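Long-range contacts in dachshund (Homo sapiens, PDB 1L8R), which acts as a transcription factor that helps regulate organogenesis, here represented by its DACHbox-N domain with a winged-helix-like DNA-binding motif: residues A[60-65]-A[83-88]; A[5-10]-A[18-23]; A[27-32]-A[73-78]. All coordinates share one frame; numbering follows the deposited sequence.

Interaction 1 (A[60-65]-A[83-88])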
loop_
_atom_site.group_PDB
_atom_site.type_symbol
_atom_site.label_atom_id
_atom_site.label_comp_id
_atom_site.label_asym_id
_atom_site.label_seq_id
_atom_site.Cartn_x
_atom_site.Cartn_y
_atom_site.Cartn_z
ATOM N N VAL A 60 1.789 5.359 -5.953
ATOM C CA VAL A 60 2.806 4.932 -6.904
ATOM C C VAL A 60 2.359 3.604 -7.507
ATOM O O VAL A 60 1.829 2.735 -6.815
ATOM C CB VAL A 60 4.176 4.742 -6.211
ATOM C CG1 VAL A 60 5.085 3.857 -7.061
ATOM C CG2 VAL A 60 4.821 6.103 -5.967
ATOM N N VAL A 61 2.557 3.447 -8.811
ATOM C CA VAL A 61 2.169 2.206 -9.467
ATOM C C VAL A 61 3.310 1.194 -9.465
ATOM O O VAL A 61 4.424 1.493 -9.906
ATOM C CB VAL A 61 1.721 2.456 -10.926
ATOM C CG1 VAL A 61 1.402 1.113 -11.618
ATOM C CG2 VAL A 61 0.485 3.342 -10.935
ATOM N N CYS A 62 3.031 -0.000 -8.951
ATOM C CA CYS A 62 4.018 -1.073 -8.895
ATOM C C CYS A 62 4.387 -1.556 -10.281
ATOM O O CYS A 62 3.519 -1.710 -11.143
ATOM C CB CYS A 62 3.478 -2.279 -8.137
ATOM S SG CYS A 62 3.481 -2.098 -6.363
ATOM N N ASN A 63 5.670 -1.817 -10.496
ATOM C CA ASN A 63 6.090 -2.335 -11.789
ATOM C C ASN A 63 5.917 -3.860 -11.771
ATOM O O ASN A 63 5.600 -4.455 -10.733
ATOM C CB ASN A 63 7.540 -1.926 -12.112
ATOM C CG ASN A 63 8.536 -2.360 -11.051
ATOM O OD1 ASN A 63 8.573 -3.520 -10.662
ATOM N ND2 ASN A 63 9.365 -1.426 -10.598
ATOM N N VAL A 64 6.108 -4.501 -12.914
ATOM C CA VAL A 64 5.932 -5.942 -12.991
ATOM C C VAL A 64 6.724 -6.743 -11.954
ATOM O O VAL A 64 6.206 -7.706 -11.381
ATOM C CB VAL A 64 6.275 -6.454 -14.403
ATOM C CG1 VAL A 64 6.311 -7.979 -14.410
ATOM C CG2 VAL A 64 5.224 -5.963 -15.389
ATOM N N GLU A 65 7.972 -6.354 -11.718
ATOM C CA GLU A 65 8.812 -7.060 -10.763
ATOM C C GLU A 65 8.283 -6.947 -9.338
ATOM O O GLU A 65 8.262 -7.939 -8.606
ATOM C CB GLU A 65 10.244 -6.530 -10.816
ATOM C CG GLU A 65 11.219 -7.375 -10.030
ATOM C CD GLU A 65 12.624 -6.810 -10.038
ATOM O OE1 GLU A 65 13.007 -6.192 -11.051
ATOM O OE2 GLU A 65 13.345 -7.002 -9.036
ATOM N N CYS A 83 -0.815 -3.394 -8.510
ATOM C CA CYS A 83 -0.703 -3.000 -7.111
ATOM C C CYS A 83 -0.178 -1.587 -6.970
ATOM O O CYS A 83 0.633 -1.137 -7.772
ATOM C CB CYS A 83 0.228 -3.946 -6.352
ATOM S SG CYS A 83 0.122 -3.738 -4.557
ATOM N N LYS A 84 -0.647 -0.890 -5.940
ATOM C CA LYS A 84 -0.210 0.473 -5.680
ATOM C C LYS A 84 0.476 0.591 -4.331
ATOM O O LYS A 84 0.240 -0.213 -3.424
ATOM C CB LYS A 84 -1.392 1.432 -5.779
ATOM C CG LYS A 84 -1.828 1.645 -7.225
ATOM C CD LYS A 84 -3.108 2.436 -7.333
ATOM C CE LYS A 84 -3.472 2.661 -8.792
ATOM N NZ LYS A 84 -4.831 3.269 -8.934
ATOM N N LEU A 85 1.340 1.598 -4.222
ATOM C CA LEU A 85 2.118 1.847 -3.019
ATOM C C LEU A 85 1.944 3.287 -2.543
ATOM O O LEU A 85 1.846 4.205 -3.351
ATOM C CB LEU A 85 3.608 1.640 -3.322
ATOM C CG LEU A 85 4.104 0.345 -3.972
ATOM C CD1 LEU A 85 5.598 0.475 -4.269
ATOM C CD2 LEU A 85 3.840 -0.848 -3.053
ATOM N N ILE A 86 1.897 3.493 -1.230
ATOM C CA ILE A 86 1.825 4.857 -0.708
ATOM C C ILE A 86 2.668 4.939 0.559
ATOM O O ILE A 86 2.940 3.923 1.187
ATOM C CB ILE A 86 0.372 5.342 -0.411
ATOM C CG1 ILE A 86 -0.310 4.448 0.619
ATOM C CG2 ILE A 86 -0.417 5.441 -1.720
ATOM C CD1 ILE A 86 -1.613 5.061 1.149
ATOM N N SER A 87 3.109 6.142 0.914
ATOM C CA SER A 87 3.939 6.313 2.103
ATOM C C SER A 87 3.164 6.011 3.381
ATOM O O SER A 87 1.935 6.071 3.406
ATOM C CB SER A 87 4.500 7.740 2.154
ATOM O OG SER A 87 3.468 8.701 2.323
ATOM N N ARG A 88 3.877 5.678 4.452
ATOM C CA ARG A 88 3.195 5.384 5.704
ATOM C C ARG A 88 2.446 6.611 6.206
ATOM O O ARG A 88 1.366 6.486 6.779
ATOM C CB ARG A 88 4.185 4.870 6.754
ATOM C CG ARG A 88 4.521 3.393 6.565
ATOM C CD ARG A 88 5.364 2.822 7.694
ATOM N NE ARG A 88 6.662 3.483 7.792
ATOM C CZ ARG A 88 7.679 3.024 8.511
ATOM N NH1 ARG A 88 7.555 1.896 9.200
ATOM N NH2 ARG A 88 8.824 3.692 8.540
HETATM O O HOH W 1 0.776 -2.310 -10.909
#

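Interaction 2 (A[5-10]-A[18-23])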
loop_
_atom_site.group_PDB
_atom_site.type_symbol
_atom_site.label_atom_id
_atom_site.label_comp_id
_atom_site.label_asym_id
_atom_site.label_seq_id
_atom_site.Cartn_x
_atom_site.Cartn_y
_atom_site.Cartn_z
ATOM N N ASN A 5 13.504 -1.795 -6.534
ATOM C CA ASN A 5 12.863 -3.096 -6.660
ATOM C C ASN A 5 13.215 -4.052 -5.532
ATOM O O ASN A 5 12.845 -5.226 -5.564
ATOM C CB ASN A 5 13.196 -3.717 -8.011
ATOM C CG ASN A 5 12.559 -2.956 -9.146
ATOM O OD1 ASN A 5 11.366 -2.643 -9.092
ATOM N ND2 ASN A 5 13.340 -2.639 -10.173
ATOM N N GLU A 6 13.939 -3.546 -4.540
ATOM C CA GLU A 6 14.319 -4.352 -3.389
ATOM C C GLU A 6 13.248 -4.196 -2.317
ATOM O O GLU A 6 12.981 -3.096 -1.845
ATOM C CB GLU A 6 15.676 -3.903 -2.844
ATOM C CG GLU A 6 16.842 -4.273 -3.740
ATOM C CD GLU A 6 16.946 -5.773 -3.944
ATOM O OE1 GLU A 6 16.982 -6.505 -2.934
ATOM O OE2 GLU A 6 16.993 -6.220 -5.108
ATOM N N CYS A 7 12.628 -5.306 -1.947
ATOM C CA CYS A 7 11.570 -5.285 -0.947
ATOM C C CYS A 7 12.118 -5.497 0.458
ATOM O O CYS A 7 13.212 -6.036 0.646
ATOM C CB CYS A 7 10.556 -6.392 -1.256
ATOM S SG CYS A 7 8.998 -6.282 -0.353
ATOM N N LYS A 8 11.352 -5.047 1.442
ATOM C CA LYS A 8 11.711 -5.241 2.838
ATOM C C LYS A 8 10.453 -5.079 3.672
ATOM O O LYS A 8 9.531 -4.340 3.300
ATOM C CB LYS A 8 12.801 -4.256 3.290
ATOM C CG LYS A 8 12.355 -2.832 3.526
ATOM C CD LYS A 8 13.503 -2.020 4.126
ATOM C CE LYS A 8 13.089 -0.591 4.425
ATOM N NZ LYS A 8 14.219 0.195 4.996
HETATM N N MSE A 9 10.396 -5.798 4.785
HETATM C CA MSE A 9 9.238 -5.720 5.660
HETATM C C MSE A 9 9.488 -4.599 6.661
HETATM O O MSE A 9 10.595 -4.467 7.197
HETATM C CB MSE A 9 9.024 -7.051 6.392
HETATM C CG MSE A 9 8.935 -8.286 5.489
HETATM SE SE MSE A 9 7.541 -8.211 4.145
HETATM C CE MSE A 9 8.645 -7.722 2.644
ATOM N N VAL A 10 8.467 -3.785 6.892
ATOM C CA VAL A 10 8.567 -2.660 7.810
ATOM C C VAL A 10 7.354 -2.661 8.724
ATOM O O VAL A 10 6.349 -3.305 8.430
ATOM C CB VAL A 10 8.631 -1.318 7.050
ATOM C CG1 VAL A 10 9.851 -1.299 6.142
ATOM C CG2 VAL A 10 7.357 -1.111 6.244
ATOM N N ALA A 18 4.946 -5.168 3.460
ATOM C CA ALA A 18 5.956 -5.084 2.418
ATOM C C ALA A 18 6.144 -3.638 1.982
ATOM O O ALA A 18 5.196 -2.850 1.944
ATOM C CB ALA A 18 5.558 -5.950 1.238
ATOM N N SER A 19 7.376 -3.300 1.641
ATOM C CA SER A 19 7.707 -1.942 1.251
ATOM C C SER A 19 8.773 -1.907 0.166
ATOM O O SER A 19 9.557 -2.845 0.027
ATOM C CB SER A 19 8.224 -1.178 2.477
ATOM O OG SER A 19 8.879 0.025 2.115
ATOM N N PHE A 20 8.776 -0.816 -0.594
ATOM C CA PHE A 20 9.785 -0.556 -1.624
ATOM C C PHE A 20 10.097 0.922 -1.475
ATOM O O PHE A 20 9.207 1.722 -1.181
ATOM C CB PHE A 20 9.260 -0.791 -3.047
ATOM C CG PHE A 20 9.062 -2.231 -3.394
ATOM C CD1 PHE A 20 10.146 -3.068 -3.643
ATOM C CD2 PHE A 20 7.783 -2.768 -3.426
ATOM C CE1 PHE A 20 9.960 -4.422 -3.917
ATOM C CE2 PHE A 20 7.578 -4.122 -3.695
ATOM C CZ PHE A 20 8.663 -4.958 -3.941
ATOM N N THR A 21 11.359 1.296 -1.655
ATOM C CA THR A 21 11.709 2.703 -1.569
ATOM C C THR A 21 11.840 3.228 -2.995
ATOM O O THR A 21 12.739 2.834 -3.738
ATOM C CB THR A 21 13.005 2.891 -0.797
ATOM O OG1 THR A 21 12.790 2.478 0.560
ATOM C CG2 THR A 21 13.431 4.354 -0.813
ATOM N N VAL A 22 10.917 4.115 -3.354
ATOM C CA VAL A 22 10.823 4.702 -4.692
ATOM C C VAL A 22 11.011 6.218 -4.663
ATOM O O VAL A 22 10.384 6.907 -3.864
ATOM C CB VAL A 22 9.434 4.387 -5.294
ATOM C CG1 VAL A 22 9.329 4.921 -6.718
ATOM C CG2 VAL A 22 9.190 2.896 -5.244
ATOM N N GLU A 23 11.867 6.736 -5.540
ATOM C CA GLU A 23 12.120 8.173 -5.585
ATOM C C GLU A 23 12.470 8.726 -4.210
ATOM O O GLU A 23 11.985 9.794 -3.829
ATOM C CB GLU A 23 10.897 8.934 -6.107
ATOM C CG GLU A 23 10.705 8.940 -7.610
ATOM C CD GLU A 23 9.856 10.122 -8.060
ATOM O OE1 GLU A 23 10.392 11.250 -8.137
ATOM O OE2 GLU A 23 8.653 9.936 -8.322
HETATM O O HOH W 2 13.568 -0.353 -2.206
#

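Interaction 3 (A[27-32]-A[73-78])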
loop_
_atom_site.group_PDB
_atom_site.type_symbol
_atom_site.label_atom_id
_atom_site.label_comp_id
_atom_site.label_asym_id
_atom_site.label_seq_id
_atom_site.Cartn_x
_atom_site.Cartn_y
_atom_site.Cartn_z
ATOM N N LEU A 27 7.771 3.414 0.655
ATOM C CA LEU A 27 6.356 3.204 0.398
ATOM C C LEU A 27 5.952 1.800 0.800
ATOM O O LEU A 27 6.756 0.873 0.731
ATOM C CB LEU A 27 6.067 3.402 -1.085
ATOM C CG LEU A 27 6.601 4.684 -1.715
ATOM C CD1 LEU A 27 6.281 4.663 -3.205
ATOM C CD2 LEU A 27 5.992 5.908 -1.045
ATOM N N ILE A 28 4.708 1.640 1.235
ATOM C CA ILE A 28 4.247 0.319 1.606
ATOM C C ILE A 28 3.116 -0.138 0.694
ATOM O O ILE A 28 2.484 0.666 -0.014
ATOM C CB ILE A 28 3.818 0.245 3.106
ATOM C CG1 ILE A 28 2.684 1.225 3.403
ATOM C CG2 ILE A 28 5.023 0.577 3.992
ATOM C CD1 ILE A 28 3.131 2.650 3.522
ATOM N N CYS A 29 2.888 -1.443 0.702
ATOM C CA CYS A 29 1.859 -2.065 -0.120
ATOM C C CYS A 29 0.464 -1.652 0.354
ATOM O O CYS A 29 0.026 -2.042 1.436
ATOM C CB CYS A 29 2.030 -3.574 -0.055
ATOM S SG CYS A 29 0.770 -4.481 -0.917
ATOM N N LEU A 30 -0.223 -0.855 -0.455
ATOM C CA LEU A 30 -1.553 -0.363 -0.100
ATOM C C LEU A 30 -2.612 -1.440 0.154
ATOM O O LEU A 30 -3.284 -1.415 1.192
ATOM C CB LEU A 30 -2.055 0.616 -1.163
ATOM C CG LEU A 30 -3.463 1.191 -0.947
ATOM C CD1 LEU A 30 -3.548 1.858 0.420
ATOM C CD2 LEU A 30 -3.776 2.186 -2.058
ATOM N N PRO A 31 -2.785 -2.393 -0.778
ATOM C CA PRO A 31 -3.793 -3.439 -0.557
ATOM C C PRO A 31 -3.544 -4.226 0.723
ATOM O O PRO A 31 -4.490 -4.612 1.418
ATOM C CB PRO A 31 -3.671 -4.312 -1.802
ATOM C CG PRO A 31 -3.235 -3.347 -2.846
ATOM C CD PRO A 31 -2.194 -2.521 -2.124
ATOM N N GLN A 32 -2.273 -4.466 1.033
ATOM C CA GLN A 32 -1.919 -5.209 2.236
ATOM C C GLN A 32 -2.296 -4.413 3.479
ATOM O O GLN A 32 -2.899 -4.960 4.405
ATOM C CB GLN A 32 -0.420 -5.526 2.255
ATOM C CG GLN A 32 0.045 -6.279 3.496
ATOM C CD GLN A 32 1.506 -6.678 3.411
ATOM O OE1 GLN A 32 2.338 -5.909 2.935
ATOM N NE2 GLN A 32 1.826 -7.878 3.885
ATOM N N LEU A 73 5.256 -12.938 -1.650
ATOM C CA LEU A 73 5.323 -12.687 -0.211
ATOM C C LEU A 73 3.971 -12.836 0.453
ATOM O O LEU A 73 3.878 -12.830 1.681
ATOM C CB LEU A 73 5.822 -11.262 0.057
ATOM C CG LEU A 73 7.277 -10.910 -0.236
ATOM C CD1 LEU A 73 7.457 -9.408 -0.158
ATOM C CD2 LEU A 73 8.186 -11.608 0.766
ATOM N N GLY A 74 2.925 -12.944 -0.358
ATOM C CA GLY A 74 1.584 -13.062 0.178
ATOM C C GLY A 74 0.988 -11.705 0.511
ATOM O O GLY A 74 -0.093 -11.632 1.099
ATOM N N ALA A 75 1.691 -10.630 0.145
ATOM C CA ALA A 75 1.221 -9.269 0.401
ATOM C C ALA A 75 -0.058 -8.990 -0.378
ATOM O O ALA A 75 -0.936 -8.261 0.088
ATOM C CB ALA A 75 2.299 -8.259 0.032
ATOM N N ILE A 76 -0.133 -9.544 -1.584
ATOM C CA ILE A 76 -1.322 -9.433 -2.428
ATOM C C ILE A 76 -1.668 -10.860 -2.862
ATOM O O ILE A 76 -0.809 -11.754 -2.831
ATOM C CB ILE A 76 -1.080 -8.544 -3.680
ATOM C CG1 ILE A 76 0.170 -9.018 -4.432
ATOM C CG2 ILE A 76 -0.966 -7.080 -3.260
ATOM C CD1 ILE A 76 0.406 -8.282 -5.757
ATOM N N GLN A 77 -2.918 -11.076 -3.252
ATOM C CA GLN A 77 -3.380 -12.397 -3.661
ATOM C C GLN A 77 -2.816 -12.872 -5.000
ATOM O O GLN A 77 -2.471 -12.068 -5.863
ATOM C CB GLN A 77 -4.908 -12.423 -3.683
ATOM C CG GLN A 77 -5.526 -12.354 -2.295
ATOM C CD GLN A 77 -5.155 -13.553 -1.438
ATOM O OE1 GLN A 77 -5.566 -14.681 -1.717
ATOM N NE2 GLN A 77 -4.372 -13.315 -0.389
ATOM N N PRO A 78 -2.723 -14.201 -5.185
ATOM C CA PRO A 78 -2.199 -14.829 -6.401
ATOM C C PRO A 78 -2.766 -14.344 -7.733
ATOM O O PRO A 78 -2.050 -14.315 -8.732
ATOM C CB PRO A 78 -2.480 -16.310 -6.166
ATOM C CG PRO A 78 -2.323 -16.436 -4.696
ATOM C CD PRO A 78 -3.079 -15.228 -4.189
#

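Interaction 1 (A[60-65]-A[83-88])
Cys62 SG lies anti to its own carbonyl carbon (chi1 -77°) and Leu85 CG, on strand 84-87, does the same (chi1 -52°), which brings Cys62 SG and Leu85 CG together. Strands 60-61 and 84-87 form an antiparallel pair at one end of the sheet of this forkhead-like, winged-helix domain. Val60 and Leu85 are a hydrogen-bonded pair: Val60 N gives to Leu85 O at 2.8 Å and Leu85 N returns a bond to Val60 O at 2.9 Å. Their side chains share one face of the sheet and approach loosely through their CB atoms, while Val61 and Lys84 belong to the other face, where Lys84 also makes a cation-pi contact with Tyr49. Beta-branched valine suits an extended strand; leucine reaches further toward the interior. Beyond the last pair, Cys62 N bonds to Cys83 O at 2.9 Å. The small, polarisable sulfur of Cys62 fits close to Leu85, 3.5 Å from CG, and the Cys62 side chain also packs on Val67 and Leu70 of helix 64-73. One water closes the end of the ladder, donating to Cys62 O at 2.8 Å and accepting from Cys83 N at 3.1 Å.

Interaction 2 (A[5-10]-A[18-23])
Lys8 N donates to Ser19 O at 3.2 Å, the donor tilted 20° from the carbonyl plane, and Ser19 N answers with a weak bond to Lys8 O. These two bonds make Lys8 and Ser19 a hydrogen-bonded pair in the beta hairpin of strands 8-12 and 15-22, at the edge of the antiparallel sheet. Where the strands diverge, a water gives to Glu6 O and accepts from Thr21 N, 2.8 Å from each. Ser19 is small enough to lie buried against Val10 CG2, and its hydroxyl is satisfied by Leu27 O on the next strand. On the other face, Ala18 CB has Cys7 SG and the methyl CE of selenomethionine Met9 each 3.8 Å away; the bends in the Met9 chain fold CE back over the alanine. The residues before strand 8-12 pack around the Phe20 ring. Cys7 SG, anti to the backbone N (chi1 -167°), lies over the ring face 4.3 Å from its centroid, in a sulfur-aromatic contact, while Asn5 O meets the ring edge 3.4 Å from CE1. The oxygen's place is consistent with the rim's partial positive charge, and the polarisable sulfur probably gains mainly by dispersion.

Interaction 3 (A[27-32]-A[73-78])
Gln32 lays one face of its side-chain amide on Ala75. The alanine CB sits over the group, nearly the same distance from all three of its heavy atoms: 3.7 Å from Gln32 OE1, 3.8 Å from CD and 3.9 Å from NE2. Ala75 CA lies on the same side of the amide as CB. OE1 accepts a hydrogen bond from Ala18 N, which lies slightly to the far side of the amide plane from Ala75. The carbonyl oxygen is thereby held by strand 15-22 while the flat surface does the packing. CG is anti to the backbone N (chi1 179°) and the chain stays extended beyond it (chi2 175°), which carries the amide out to Ala75; at its root Gln32 CB rests 3.5 Å from Ala75 O. A methyl group is small enough to lie flush against the amide. The puckered ring of Pro31 touches through its CB, which meets Ile76 CG2 at 4.1 Å.

The contact joins the turn from strand 25-29 into helix 30-37 to the loop that leaves helix 64-73, within the winged-helix-like domain. Cys29 is the N-cap of helix 30-37, and its SG receives a weak bond from Gln32 N at 3.6 Å. Proline is well placed in the first turn, where no backbone N-H is needed for the helix ladder. At the other partner, helix 64-73 ends in a Schellman motif at Gly74, whose positive phi of 84° is a conformation that favours glycine; the chain then turns to bring Ala75 and Ile76 inward. The capping sulfur of Cys29 has a second role as an apolar surface, meeting Ala75 CB more loosely than Ile76. The branched Ile76 also reaches Val67 and Leu70 of helix 64-73, and its CG2 methyl lies 3.9 Å from Cys29 SG.

Overall arrangement
Interactions 1 and 2 both pair strands of the one antiparallel sheet, near its two ends, and interaction 3 begins on strand 25-29 between them. The centre of interaction 1 lies about 9 Å from those of interactions 2 and 3, which are about 11 Å apart. Backbone bonds join Ile86 to Ile28 and Lys84 to Leu30, linking interactions 1 and 3. Asn5 OD1 and Asn63 ND2, 2.8 Å apart, tie interaction 2 to interaction 1, while Leu73 CD1 reaches Cys7 SG at 3.5 Å from interaction 3. Together they connect sheet and helices of the DACHbox-N domain, whose DNA-binding motif resembles that of forkhead proteins.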